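Local coordinates for cytokinesis protein 2 (Saccharomyces cerevisiae, PDB 4WPE) that forms rings that coincide with the septins and then with the medial actin ring, and mediates the cytoskeletal rearrangements needed for cytokinesis, at residues G63-D68 with V84-E89; K52-R57 with Q94-Q99; M73-L78 with S269-E274. All coordinates share one frame; numbering follows the deposited sequence.

Interaction 1 of 3, residues G63-D68 with V84-E89; sequences GKLDKD and VVLSVE
L86 pushes its two methyl groups against helix 37-71, one onto L65 and the other onto D66. L86 CD1 rests on the isobutyl group of L65, 3.9 Å from L65 CD2, and the two leucine side chains run past each other in opposite directions. L86 CD2 lies against the side of D66, with D66 CB 3.8 Å from L86 CD2, and the carboxylate end of the aspartate passes over the same methyl. This second contact is a plain van der Waals one, and no hydrogen bond spans the two segments. V85 adds a looser touch, its CG1 4.4 Å from L65 CD2. In L86, CG lies anti to the backbone N (chi1 -179°), which sets the two methyls so that CD1 meets L65 and CD2 meets D66. T62 and I69 also touch L86, so with L65 and D66 they form the four-residue hole into which this knob fits. With an alanine here both methyls would be missing, and the isobutyl group of L65 would probably lose its main partner across the helices, and D66 CB its methyl contact. Further out, V85 packs on L255 of helix 170-259 and on M40 of the second subunit, while F43 of the second subunit lies against L65. E89 brings the charge: its carboxylate makes salt bridges with R92 and with R47 of the second subunit, so a buried acid is paired both within the chain and across the dimer. The axes of the short segments pass 10.1 Å apart with their directions 158° apart, and D66 and L86 mark the nearest backbone approach. This is knobs-into-holes packing within the long antiparallel helical hairpin of an F-BAR domain, on a part of the bundle that the dimer partner helps to bury.

Interaction 2 of 3, residues K52-R57 with Q94-Q99; sequences KDYARR and QSHSKQ
A55 and S97 mark the point where the two backbones come closest, CA of A55 lying 5.2 Å from CA of S97. The two helical segments run nearly antiparallel, their directions 154° apart, and their axes approach to 8.0 Å. The small residues permit this: A55 CB sits 3.6 Å from S97 CB and is also close to the backbone N of S97, with H96 CB to one side. Two such small residues facing each other let two long helices of the F-BAR bundle, 37-71 and 76-162, draw together within one subunit, while the second subunit packs on Y54. Beside the close point lie two aromatic rings. Y54 crosses H96 obliquely, with ring centroids 4.6 Å apart and planes at 40°, so the pair is neither a parallel stack nor a T-shape. Y54 CE2 stands over the centre of the imidazole. H96 CG is anti to its carbonyl carbon (chi1 -76°), which turns one face of the imidazole to Y54 CE2. Both ring nitrogens are engaged: ND1 with E51 and NE2 with E248 of helix 170-259, which fixes the imidazole's rotation. The phenol hydroxyl bonds to R92 and to E51 of the second subunit, and the Y54 rings of the two subunits meet each other.

Interaction 3 of 3, residues M73-L78 with S269-E274; sequences MDYGKL and STFSKE
Y75 carries the whole contact, laying one face of its ring against F271 and sending its hydroxyl to T270 and E274. Its CG is anti to the backbone N (chi1 171°), which sends the ring across to F271 and T270. The aromatic part is a T-shaped pair: the edge of F271 points at the face of Y75, with the ring centroids 5.1 Å apart and the planes at 83°. F271 CD1 leads, standing over the centre of the phenol ring, 3.7 Å from Y75 CE1. The other ring of this pair is shared with the second subunit, where H29 stacks on F271 and F15 packs against it.

The polar part gathers at the phenol oxygen. Y75 OH lies 3.0 Å from T270 OG1 and 3.3 Å from E274 OE1, the latter a weak bond, and both oxygens sit at the ring edge, near its plane. E274 comes from the opposite direction, its carboxylate plane turned 76° from the ring. T270 OG1 is also tied to the carbonyl of D266, one turn back on its own helix.

Two backbone amides are taken by carboxylates. Y75 N donates to D74 OD1 through the anti lone pair of that oxygen, while the other oxygen, OD2, meets R226 and S36 of the second subunit. G76 follows with a positive phi near the start of helix 76-162, and L78 N bonds to E267 OE1.

A single tyrosine therefore offers an apolar face and a polar end at once, which implies that helix 264-275 is held to the start of helix 76-162 by directional contacts as well as by ring packing.

In the fold
The three contacts follow helix 76-162 in the order 2, 1, 3 toward one end of the elongated domain. Centres of interactions 1 and 2 lie 15 Å apart, those of 1 and 3 lie 20 Å apart, and those of 2 and 3 lie 35 Å apart. Interactions 1 and 2 both pair helix 37-71 with helix 76-162, and interaction 1 is nested inside the loop that interaction 2 closes. R92 bridges them, reaching E89 on segment 84-89 and Y54 in the second. Interaction 3 instead brings in helix 264-275, from late in the chain. All three touch the second subunit, so the hairpin and the last modelled helix, 264-275, both lie against the dimer partner.

Interaction 1 of 3, residues G63-D68 with V84-E89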
loop_
_atom_site.group_PDB
_atom_site.type_symbol
_atom_site.label_atom_id
_atom_site.label_comp_id
_atom_site.label_asym_id
_atom_site.label_seq_id
_atom_site.Cartn_x
_atom_site.Cartn_y
_atom_site.Cartn_z
ATOM N N GLY A 63 4.118 14.250 5.338
ATOM C CA GLY A 63 4.996 15.180 6.021
ATOM C C GLY A 63 5.377 16.342 5.125
ATOM O O GLY A 63 5.332 17.500 5.543
ATOM N N LYS A 64 5.755 16.036 3.886
ATOM C CA LYS A 64 6.111 17.073 2.926
ATOM C C LYS A 64 4.873 17.846 2.502
ATOM O O LYS A 64 4.959 19.018 2.149
ATOM C CB LYS A 64 6.803 16.472 1.701
ATOM N N LEU A 65 3.721 17.186 2.543
ATOM C CA LEU A 65 2.467 17.841 2.196
ATOM C C LEU A 65 2.074 18.863 3.258
ATOM O O LEU A 65 1.576 19.942 2.935
ATOM C CB LEU A 65 1.349 16.813 2.009
ATOM C CG LEU A 65 -0.044 17.391 1.740
ATOM C CD1 LEU A 65 -0.030 18.324 0.536
ATOM C CD2 LEU A 65 -1.062 16.279 1.545
ATOM N N ASP A 66 2.307 18.520 4.523
ATOM C CA ASP A 66 1.986 19.414 5.632
ATOM C C ASP A 66 2.814 20.695 5.560
ATOM O O ASP A 66 2.276 21.798 5.660
ATOM C CB ASP A 66 2.219 18.714 6.975
ATOM C CG ASP A 66 1.593 19.461 8.141
ATOM O OD1 ASP A 66 2.053 20.581 8.455
ATOM O OD2 ASP A 66 0.647 18.922 8.755
ATOM N N LYS A 67 4.121 20.540 5.382
ATOM C CA LYS A 67 5.024 21.681 5.289
ATOM C C LYS A 67 4.701 22.541 4.073
ATOM O O LYS A 67 4.840 23.763 4.113
ATOM C CB LYS A 67 6.481 21.210 5.231
ATOM N N ASP A 68 4.263 21.902 2.993
ATOM C CA ASP A 68 3.939 22.627 1.768
ATOM C C ASP A 68 2.657 23.440 1.911
ATOM O O ASP A 68 2.573 24.561 1.416
ATOM C CB ASP A 68 3.823 21.661 0.589
ATOM C CG ASP A 68 5.174 21.202 0.083
ATOM O OD1 ASP A 68 6.151 21.284 0.857
ATOM O OD2 ASP A 68 5.260 20.759 -1.082
ATOM N N VAL A 84 -7.983 18.199 4.574
ATOM C CA VAL A 84 -8.750 16.959 4.636
ATOM C C VAL A 84 -7.955 15.851 3.961
ATOM O O VAL A 84 -7.839 14.749 4.493
ATOM C CB VAL A 84 -10.133 17.094 3.969
ATOM C CG1 VAL A 84 -10.747 15.723 3.725
ATOM C CG2 VAL A 84 -11.055 17.944 4.825
ATOM N N VAL A 85 -7.399 16.156 2.792
ATOM C CA VAL A 85 -6.520 15.225 2.095
ATOM C C VAL A 85 -5.364 14.826 3.001
ATOM O O VAL A 85 -5.002 13.654 3.090
ATOM C CB VAL A 85 -5.959 15.830 0.791
ATOM C CG1 VAL A 85 -4.977 14.873 0.136
ATOM C CG2 VAL A 85 -7.087 16.171 -0.168
ATOM N N LEU A 86 -4.804 15.815 3.688
ATOM C CA LEU A 86 -3.692 15.588 4.597
ATOM C C LEU A 86 -4.084 14.664 5.744
ATOM O O LEU A 86 -3.337 13.751 6.093
ATOM C CB LEU A 86 -3.178 16.919 5.144
ATOM C CG LEU A 86 -1.993 16.852 6.105
ATOM C CD1 LEU A 86 -0.841 16.088 5.477
ATOM C CD2 LEU A 86 -1.560 18.258 6.487
ATOM N N SER A 87 -5.259 14.895 6.322
ATOM C CA SER A 87 -5.700 14.109 7.472
ATOM C C SER A 87 -6.170 12.714 7.058
ATOM O O SER A 87 -5.946 11.735 7.774
ATOM C CB SER A 87 -6.813 14.840 8.229
ATOM O OG SER A 87 -8.087 14.552 7.682
ATOM N N VAL A 88 -6.823 12.627 5.904
ATOM C CA VAL A 88 -7.266 11.345 5.368
ATOM C C VAL A 88 -6.079 10.415 5.140
ATOM O O VAL A 88 -6.114 9.244 5.515
ATOM C CB VAL A 88 -8.040 11.523 4.042
ATOM C CG1 VAL A 88 -8.021 10.239 3.220
ATOM C CG2 VAL A 88 -9.466 11.978 4.313
ATOM N N GLU A 89 -5.020 10.952 4.543
ATOM C CA GLU A 89 -3.868 10.142 4.165
ATOM C C GLU A 89 -3.031 9.695 5.360
ATOM O O GLU A 89 -2.469 8.604 5.344
ATOM C CB GLU A 89 -2.991 10.903 3.168
ATOM C CG GLU A 89 -3.620 11.062 1.789
ATOM C CD GLU A 89 -3.809 9.735 1.073
ATOM O OE1 GLU A 89 -2.827 9.228 0.489
ATOM O OE2 GLU A 89 -4.937 9.197 1.095
#

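Interaction 2 of 3, residues K52-R57 with Q94-Q99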
loop_
_atom_site.group_PDB
_atom_site.type_symbol
_atom_site.label_atom_id
_atom_site.label_comp_id
_atom_site.label_asym_id
_atom_site.label_seq_id
_atom_site.Cartn_x
_atom_site.Cartn_y
_atom_site.Cartn_z
ATOM N N LYS A 52 4.643 -1.967 6.551
ATOM C CA LYS A 52 5.417 -1.059 7.385
ATOM C C LYS A 52 6.087 0.005 6.525
ATOM O O LYS A 52 6.059 1.189 6.853
ATOM C CB LYS A 52 6.461 -1.829 8.196
ATOM C CG LYS A 52 7.301 -0.961 9.116
ATOM C CD LYS A 52 8.552 -1.696 9.572
ATOM C CE LYS A 52 9.377 -0.841 10.521
ATOM N NZ LYS A 52 10.573 -1.567 11.023
ATOM N N ASP A 53 6.678 -0.421 5.414
ATOM C CA ASP A 53 7.344 0.506 4.509
ATOM C C ASP A 53 6.334 1.416 3.815
ATOM O O ASP A 53 6.619 2.584 3.552
ATOM C CB ASP A 53 8.171 -0.254 3.475
ATOM C CG ASP A 53 9.174 -1.192 4.112
ATOM O OD1 ASP A 53 9.417 -1.060 5.332
ATOM O OD2 ASP A 53 9.717 -2.061 3.399
ATOM N N TYR A 54 5.155 0.878 3.523
ATOM C CA TYR A 54 4.098 1.668 2.903
ATOM C C TYR A 54 3.627 2.764 3.852
ATOM O O TYR A 54 3.491 3.919 3.455
ATOM C CB TYR A 54 2.923 0.780 2.492
ATOM C CG TYR A 54 1.821 1.515 1.761
ATOM C CD1 TYR A 54 1.907 1.764 0.397
ATOM C CD2 TYR A 54 0.692 1.960 2.437
ATOM C CE1 TYR A 54 0.897 2.437 -0.273
ATOM C CE2 TYR A 54 -0.318 2.635 1.776
ATOM C CZ TYR A 54 -0.212 2.871 0.423
ATOM O OH TYR A 54 -1.222 3.542 -0.229
ATOM N N ALA A 55 3.385 2.397 5.107
ATOM C CA ALA A 55 2.932 3.357 6.109
ATOM C C ALA A 55 3.999 4.407 6.379
ATOM O O ALA A 55 3.703 5.600 6.463
ATOM C CB ALA A 55 2.557 2.649 7.396
ATOM N N ARG A 56 5.243 3.959 6.512
ATOM C CA ARG A 56 6.342 4.864 6.826
ATOM C C ARG A 56 6.604 5.842 5.688
ATOM O O ARG A 56 6.859 7.023 5.924
ATOM C CB ARG A 56 7.616 4.077 7.151
ATOM C CG ARG A 56 7.633 3.448 8.546
ATOM C CD ARG A 56 6.624 4.105 9.487
ATOM N NE ARG A 56 6.862 3.759 10.885
ATOM C CZ ARG A 56 7.547 4.515 11.739
ATOM N NH1 ARG A 56 8.058 5.673 11.341
ATOM N NH2 ARG A 56 7.714 4.117 12.994
ATOM N N ARG A 57 6.529 5.357 4.455
ATOM C CA ARG A 57 6.791 6.206 3.298
ATOM C C ARG A 57 5.609 7.117 2.991
ATOM O O ARG A 57 5.788 8.214 2.461
ATOM C CB ARG A 57 7.130 5.360 2.073
ATOM C CG ARG A 57 7.719 6.170 0.938
ATOM C CD ARG A 57 8.126 5.288 -0.223
ATOM N NE ARG A 57 8.214 6.048 -1.465
ATOM C CZ ARG A 57 8.527 5.517 -2.640
ATOM N NH1 ARG A 57 8.784 4.221 -2.733
ATOM N NH2 ARG A 57 8.583 6.283 -3.722
ATOM N N GLN A 94 -1.489 5.405 9.408
ATOM C CA GLN A 94 -1.626 4.794 10.724
ATOM C C GLN A 94 -2.336 3.443 10.635
ATOM O O GLN A 94 -2.035 2.520 11.393
ATOM C CB GLN A 94 -2.386 5.725 11.673
ATOM N N SER A 95 -3.273 3.330 9.700
ATOM C CA SER A 95 -4.064 2.115 9.555
ATOM C C SER A 95 -3.234 0.979 8.969
ATOM O O SER A 95 -3.353 -0.174 9.390
ATOM C CB SER A 95 -5.288 2.377 8.679
ATOM O OG SER A 95 -6.061 1.201 8.531
ATOM N N HIS A 96 -2.397 1.306 7.989
ATOM C CA HIS A 96 -1.498 0.319 7.406
ATOM C C HIS A 96 -0.401 -0.047 8.396
ATOM O O HIS A 96 0.051 -1.191 8.439
ATOM C CB HIS A 96 -0.884 0.838 6.106
ATOM C CG HIS A 96 -1.823 0.811 4.938
ATOM N ND1 HIS A 96 -1.660 -0.046 3.877
ATOM C CD2 HIS A 96 -2.931 1.543 4.670
ATOM C CE1 HIS A 96 -2.630 0.155 2.997
ATOM N NE2 HIS A 96 -3.412 1.112 3.456
ATOM N N SER A 97 0.022 0.930 9.192
ATOM C CA SER A 97 1.054 0.697 10.195
ATOM C C SER A 97 0.550 -0.252 11.269
ATOM O O SER A 97 1.262 -1.163 11.688
ATOM C CB SER A 97 1.507 2.011 10.827
ATOM O OG SER A 97 2.521 1.774 11.786
ATOM N N LYS A 98 -0.685 -0.035 11.710
ATOM C CA LYS A 98 -1.303 -0.905 12.701
ATOM C C LYS A 98 -1.519 -2.299 12.120
ATOM O O LYS A 98 -1.329 -3.305 12.804
ATOM C CB LYS A 98 -2.628 -0.311 13.186
ATOM C CG LYS A 98 -3.468 -1.262 14.015
ATOM C CD LYS A 98 -4.872 -0.719 14.236
ATOM C CE LYS A 98 -5.745 -1.746 14.946
ATOM N NZ LYS A 98 -7.093 -1.199 15.271
ATOM N N GLN A 99 -1.904 -2.350 10.848
ATOM C CA GLN A 99 -2.086 -3.615 10.146
ATOM C C GLN A 99 -0.769 -4.377 10.056
ATOM O O GLN A 99 -0.734 -5.600 10.205
ATOM C CB GLN A 99 -2.649 -3.373 8.745
ATOM C CG GLN A 99 -3.228 -4.611 8.076
ATOM C CD GLN A 99 -3.336 -4.457 6.569
ATOM O OE1 GLN A 99 -2.357 -4.636 5.842
ATOM N NE2 GLN A 99 -4.523 -4.105 6.093
#

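Interaction 3 of 3, residues M73-L78 with S269-E274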
loop_
_atom_site.group_PDB
_atom_site.type_symbol
_atom_site.label_atom_id
_atom_site.label_comp_id
_atom_site.label_asym_id
_atom_site.label_seq_id
_atom_site.Cartn_x
_atom_site.Cartn_y
_atom_site.Cartn_z
HETATM N N MSE A 73 0.757 28.882 1.412
HETATM C CA MSE A 73 -0.564 29.104 1.977
HETATM C C MSE A 73 -1.620 29.166 0.884
HETATM O O MSE A 73 -1.340 29.585 -0.241
HETATM C CB MSE A 73 -0.583 30.392 2.797
HETATM C CG MSE A 73 0.296 30.343 4.030
HETATM SE SE MSE A 73 0.232 32.005 5.032
HETATM C CE MSE A 73 1.159 33.153 3.756
ATOM N N ASP A 74 -2.829 28.733 1.220
ATOM C CA ASP A 74 -3.949 28.790 0.292
ATOM C C ASP A 74 -5.190 29.276 1.033
ATOM O O ASP A 74 -5.186 29.379 2.258
ATOM C CB ASP A 74 -4.192 27.428 -0.352
ATOM C CG ASP A 74 -4.761 27.541 -1.753
ATOM O OD1 ASP A 74 -5.670 28.373 -1.964
ATOM O OD2 ASP A 74 -4.296 26.801 -2.645
ATOM N N TYR A 75 -6.247 29.576 0.289
ATOM C CA TYR A 75 -7.393 30.287 0.847
ATOM C C TYR A 75 -8.617 29.408 1.026
ATOM O O TYR A 75 -8.816 28.457 0.273
ATOM C CB TYR A 75 -7.766 31.476 -0.042
ATOM C CG TYR A 75 -9.067 32.135 0.359
ATOM C CD1 TYR A 75 -9.110 33.032 1.418
ATOM C CD2 TYR A 75 -10.256 31.848 -0.305
ATOM C CE1 TYR A 75 -10.294 33.635 1.801
ATOM C CE2 TYR A 75 -11.450 32.446 0.073
ATOM C CZ TYR A 75 -11.460 33.341 1.127
ATOM O OH TYR A 75 -12.634 33.947 1.516
ATOM N N GLY A 76 -9.431 29.757 2.021
ATOM C CA GLY A 76 -10.754 29.196 2.217
ATOM C C GLY A 76 -10.898 27.711 1.985
ATOM O O GLY A 76 -9.988 26.933 2.266
ATOM N N LYS A 77 -12.045 27.333 1.436
ATOM C CA LYS A 77 -12.395 25.930 1.242
ATOM C C LYS A 77 -11.317 25.091 0.547
ATOM O O LYS A 77 -11.105 23.938 0.912
ATOM C CB LYS A 77 -13.700 25.828 0.457
ATOM C CG LYS A 77 -14.863 25.324 1.287
ATOM C CD LYS A 77 -15.355 26.374 2.267
ATOM C CE LYS A 77 -16.542 25.840 3.059
ATOM N NZ LYS A 77 -17.118 26.869 3.966
ATOM N N LEU A 78 -10.627 25.658 -0.439
ATOM C CA LEU A 78 -9.581 24.902 -1.127
ATOM C C LEU A 78 -8.406 24.637 -0.188
ATOM O O LEU A 78 -7.642 23.697 -0.389
ATOM C CB LEU A 78 -9.105 25.628 -2.388
ATOM N N SER A 269 -16.699 34.849 -3.911
ATOM C CA SER A 269 -17.635 35.678 -3.154
ATOM C C SER A 269 -17.089 36.057 -1.781
ATOM O O SER A 269 -17.087 37.226 -1.397
ATOM C CB SER A 269 -18.973 34.960 -2.986
ATOM O OG SER A 269 -19.612 35.362 -1.783
ATOM N N THR A 270 -16.625 35.057 -1.043
ATOM C CA THR A 270 -16.157 35.277 0.317
ATOM C C THR A 270 -14.853 36.070 0.360
ATOM O O THR A 270 -14.693 36.948 1.203
ATOM C CB THR A 270 -15.969 33.943 1.061
ATOM O OG1 THR A 270 -15.201 33.045 0.251
ATOM C CG2 THR A 270 -17.322 33.313 1.359
ATOM N N PHE A 271 -13.929 35.769 -0.548
ATOM C CA PHE A 271 -12.646 36.468 -0.592
ATOM C C PHE A 271 -12.842 37.961 -0.829
ATOM O O PHE A 271 -12.167 38.789 -0.218
ATOM C CB PHE A 271 -11.743 35.879 -1.681
ATOM C CG PHE A 271 -10.352 36.461 -1.701
ATOM C CD1 PHE A 271 -9.322 35.850 -1.004
ATOM C CD2 PHE A 271 -10.074 37.610 -2.426
ATOM C CE1 PHE A 271 -8.044 36.379 -1.021
ATOM C CE2 PHE A 271 -8.798 38.143 -2.447
ATOM C CZ PHE A 271 -7.781 37.527 -1.744
ATOM N N SER A 272 -13.769 38.298 -1.719
ATOM C CA SER A 272 -14.045 39.691 -2.045
ATOM C C SER A 272 -14.704 40.399 -0.866
ATOM O O SER A 272 -14.534 41.605 -0.677
ATOM C CB SER A 272 -14.935 39.782 -3.285
ATOM O OG SER A 272 -14.328 39.138 -4.393
ATOM N N LYS A 273 -15.456 39.639 -0.079
ATOM C CA LYS A 273 -16.105 40.163 1.116
ATOM C C LYS A 273 -15.072 40.570 2.160
ATOM O O LYS A 273 -15.186 41.625 2.782
ATOM C CB LYS A 273 -17.057 39.120 1.706
ATOM C CG LYS A 273 -18.505 39.565 1.841
ATOM C CD LYS A 273 -19.353 38.446 2.440
ATOM C CE LYS A 273 -20.838 38.770 2.377
ATOM N NZ LYS A 273 -21.665 37.716 3.030
ATOM N N GLU A 274 -14.062 39.726 2.343
ATOM C CA GLU A 274 -13.072 39.929 3.396
ATOM C C GLU A 274 -11.989 40.940 3.033
ATOM O O GLU A 274 -11.461 41.627 3.905
ATOM C CB GLU A 274 -12.406 38.600 3.761
ATOM C CG GLU A 274 -13.364 37.439 3.914
ATOM C CD GLU A 274 -12.646 36.127 4.154
ATOM O OE1 GLU A 274 -11.472 36.009 3.745
ATOM O OE2 GLU A 274 -13.258 35.215 4.745
#